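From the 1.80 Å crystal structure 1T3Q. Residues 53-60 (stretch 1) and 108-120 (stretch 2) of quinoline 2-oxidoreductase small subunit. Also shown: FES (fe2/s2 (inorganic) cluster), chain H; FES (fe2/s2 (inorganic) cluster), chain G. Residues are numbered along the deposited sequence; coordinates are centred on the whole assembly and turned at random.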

# COMPACT_ATOMS: atom_id res chain seq x y z
N CYS A 53 21.62 7.02 21.70
CA CYS A 53 21.84 6.01 20.66
C CYS A 53 22.53 6.46 19.38
O CYS A 53 23.22 5.67 18.74
CB CYS A 53 20.54 5.30 20.33
SG CYS A 53 19.40 6.23 19.34
N GLY A 54 22.33 7.72 19.00
CA GLY A 54 22.96 8.23 17.79
C GLY A 54 22.27 7.88 16.49
O GLY A 54 22.75 8.26 15.42
N SER A 55 21.14 7.19 16.55
CA SER A 55 20.42 6.80 15.34
C SER A 55 19.89 7.97 14.51
O SER A 55 19.63 7.82 13.32
CB SER A 55 19.25 5.87 15.67
OG SER A 55 18.19 6.60 16.27
N CYS A 56 19.70 9.12 15.16
CA CYS A 56 19.16 10.32 14.50
C CYS A 56 20.28 11.27 14.10
O CYS A 56 20.01 12.42 13.73
CB CYS A 56 18.25 11.08 15.46
SG CYS A 56 19.19 11.83 16.81
N THR A 57 21.52 10.82 14.18
CA THR A 57 22.65 11.67 13.84
C THR A 57 22.64 12.11 12.39
O THR A 57 22.53 11.29 11.48
CB THR A 57 23.98 10.95 14.15
OG1 THR A 57 24.01 10.57 15.54
CG2 THR A 57 25.18 11.88 13.87
N ILE A 58 22.74 13.42 12.17
CA ILE A 58 22.78 13.99 10.83
C ILE A 58 23.88 15.04 10.81
O ILE A 58 24.48 15.33 11.83
CB ILE A 58 21.44 14.67 10.45
CG1 ILE A 58 21.13 15.79 11.45
CG2 ILE A 58 20.32 13.64 10.41
CD1 ILE A 58 19.87 16.58 11.12
N LEU A 59 24.16 15.60 9.64
CA LEU A 59 25.19 16.63 9.57
C LEU A 59 24.52 17.98 9.38
O LEU A 59 23.68 18.16 8.49
CB LEU A 59 26.15 16.37 8.40
CG LEU A 59 26.94 15.06 8.40
CD1 LEU A 59 27.83 15.00 7.15
CD2 LEU A 59 27.78 14.96 9.65
N ILE A 60 24.88 18.93 10.24
CA ILE A 60 24.35 20.28 10.17
C ILE A 60 25.57 21.18 9.95
O ILE A 60 26.46 21.26 10.81
CB ILE A 60 23.59 20.66 11.46
CG1 ILE A 60 22.36 19.76 11.59
CG2 ILE A 60 23.17 22.13 11.41
CD1 ILE A 60 21.44 20.11 12.75
N GLY A 108 19.65 -2.63 9.96
CA GLY A 108 19.84 -1.34 9.30
C GLY A 108 19.32 -0.08 9.97
O GLY A 108 19.41 1.03 9.42
N PHE A 109 18.79 -0.22 11.18
CA PHE A 109 18.23 0.93 11.88
C PHE A 109 19.25 1.98 12.33
O PHE A 109 18.96 3.17 12.35
CB PHE A 109 17.42 0.46 13.09
CG PHE A 109 16.32 1.40 13.47
CD1 PHE A 109 15.23 1.57 12.63
CD2 PHE A 109 16.37 2.11 14.66
CE1 PHE A 109 14.19 2.45 12.98
CE2 PHE A 109 15.34 2.99 15.02
CZ PHE A 109 14.25 3.16 14.17
N CYS A 110 20.46 1.53 12.66
CA CYS A 110 21.52 2.43 13.12
C CYS A 110 22.35 2.98 11.98
O CYS A 110 23.16 3.88 12.17
CB CYS A 110 22.47 1.68 14.04
SG CYS A 110 23.48 0.46 13.11
N THR A 111 22.14 2.44 10.79
CA THR A 111 22.94 2.80 9.63
C THR A 111 23.01 4.27 9.24
O THR A 111 24.10 4.78 9.00
CB THR A 111 22.53 1.92 8.43
OG1 THR A 111 22.53 0.55 8.86
CG2 THR A 111 23.52 2.06 7.29
N ALA A 112 21.87 4.95 9.17
CA ALA A 112 21.89 6.38 8.82
C ALA A 112 22.82 7.15 9.77
O ALA A 112 23.67 7.94 9.33
CB ALA A 112 20.48 6.95 8.87
N GLY A 113 22.68 6.91 11.07
CA GLY A 113 23.52 7.57 12.05
C GLY A 113 24.99 7.19 11.94
O GLY A 113 25.87 8.04 12.10
N MET A 114 25.25 5.91 11.67
CA MET A 114 26.61 5.42 11.51
C MET A 114 27.30 6.17 10.38
O MET A 114 28.43 6.63 10.52
CB MET A 114 26.61 3.92 11.18
CG MET A 114 26.26 3.01 12.34
SD MET A 114 27.50 3.07 13.63
CE MET A 114 26.61 2.19 14.97
N LEU A 115 26.61 6.28 9.24
CA LEU A 115 27.16 6.95 8.07
C LEU A 115 27.49 8.42 8.32
O LEU A 115 28.52 8.92 7.85
CB LEU A 115 26.18 6.83 6.89
CG LEU A 115 26.00 5.41 6.33
CD1 LEU A 115 24.81 5.37 5.38
CD2 LEU A 115 27.27 4.98 5.61
N ALA A 116 26.63 9.11 9.06
CA ALA A 116 26.84 10.52 9.38
C ALA A 116 28.15 10.68 10.16
O ALA A 116 29.01 11.48 9.79
CB ALA A 116 25.66 11.07 10.19
N THR A 117 28.30 9.91 11.22
CA THR A 117 29.51 10.00 12.03
C THR A 117 30.73 9.58 11.22
O THR A 117 31.78 10.23 11.28
CB THR A 117 29.41 9.12 13.30
OG1 THR A 117 28.29 9.56 14.09
CG2 THR A 117 30.68 9.25 14.14
N ALA A 118 30.60 8.51 10.43
CA ALA A 118 31.72 8.04 9.63
C ALA A 118 32.18 9.10 8.63
O ALA A 118 33.38 9.31 8.44
CB ALA A 118 31.35 6.76 8.89
N ARG A 119 31.23 9.78 7.99
CA ARG A 119 31.58 10.82 7.03
C ARG A 119 32.40 11.90 7.71
O ARG A 119 33.42 12.36 7.18
CB ARG A 119 30.33 11.45 6.41
CG ARG A 119 29.54 10.55 5.48
CD ARG A 119 28.50 11.37 4.74
NE ARG A 119 29.14 12.35 3.86
CZ ARG A 119 28.56 13.46 3.41
NH1 ARG A 119 29.23 14.27 2.61
NH2 ARG A 119 27.32 13.76 3.77
N SER A 120 31.96 12.31 8.90
CA SER A 120 32.66 13.33 9.66
C SER A 120 34.10 12.93 9.95
O SER A 120 35.01 13.73 9.83
CB SER A 120 31.93 13.59 10.98
OG SER A 120 32.62 14.57 11.74
FE1 FES H . 18.80 8.38 20.00
FE2 FES H . 18.63 10.85 18.87
S1 FES H . 20.35 10.09 19.90
S2 FES H . 17.08 9.16 18.82
FE1 FES G . 20.62 -3.26 13.57
FE2 FES G . 22.81 -1.68 13.76
S1 FES G . 22.29 -2.91 12.02
S2 FES G . 21.10 -1.84 15.17
O HOH W 1 23.82 5.15 14.75
O HOH W 2 20.35 5.59 12.00
O HOH W 3 22.39 10.73 8.78

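Stretch 1 is a turn that runs into a short strand, Thr57 to Ile60, and stretch 2 is a loop that feeds a helix. The strand and helix axes approach to 6.8 Å with 40° between their N-to-C directions, so the chains run roughly the same way. No direct hydrogen bond joins the two stretches; 409 Å² of surface is buried by close packing, and water links polar backbone atoms across the gap.

At the start of stretch 2, Gly108 (phi 80°, a value that favours glycine) lies out of reach of stretch 1, its N 3.4 Å from S1 of the chain G cluster. The closest approach of Phe109 is through its O, 4.3 Å from Ser55 CB, a loose contact; its CB points sideways, but the end of the ring comes nearer, with CE2 4.8 Å from Ser55 OG. Water 2 does the bonding here. It lies 2.8 Å from Phe109 O and 2.7 Å from Ser55 O, placed to donate to each, and accepts from Gly113 N at 2.8 Å. Ser55 O and Gly113 N are themselves 3.9 Å apart, so the water supplies the link that direct contact does not.

Cys110 binds FE2 of the chain G cluster through SG at 2.3 Å, whereas Cys53 SG binds FE1 and Cys56 SG binds FE2 of the chain H cluster, each at 2.3 Å. The contact therefore lies between segments that hold different iron-sulfur centres. Water 1, 3.0 Å from Cys110 O, also makes a weak hydrogen bond to Gly54 O at 3.4 Å. Thr111 points away, and Ala112 takes part chiefly through its carbonyl: water 3, 3.1 Å from Ala112 O and 2.8 Å from Thr57 O, sits to one side of the two carbonyl oxygens and is placed to donate to each; Thr57 O and Ala112 O are themselves 4.1 Å apart.

Gly113 is where the backbones come closest in register, with its CA 4.6 Å from Thr57 CA. Gly113 CA approaches Gly54 O to 3.5 Å, and the 146° angle at hydrogen fits a CA-H...O contact. An ideal CB here would fall 2.2 Å from Gly54 O, a clash, so the close approach depends on the absent side chain. Gly54 O also accepts from Thr57 N at 3.1 Å, which closes the type I turn, and from Thr57 OG1 at 2.6 Å.

One helical turn on, Ala116 points toward the strand. Its CB packs 3.4 Å from Thr57 O, 3.8 Å from Thr57 CG2 and 4.2 Å from Ile58 CA; the small methyl fits against the strand backbone, while the Ile58 side chain points away. Thr117, directed sideways, brings OG1 to 3.9 Å from Thr57 CG2, a packing contact, with OG1 hydrogen-bonded elsewhere in the structure.

Leu59 spans the next helical step. Its CD2 lies 3.7 Å from Ala116 O and 4.5 Å from Ala116 CB, and its CD1 lies over one face of the Arg119 guanidinium, 3.6 Å from Arg119 NH2. The flat face of the guanidinium offers no hydrogen-bond donor in its own direction, so a methyl group can lie over it, while the nitrogens bond elsewhere in the structure.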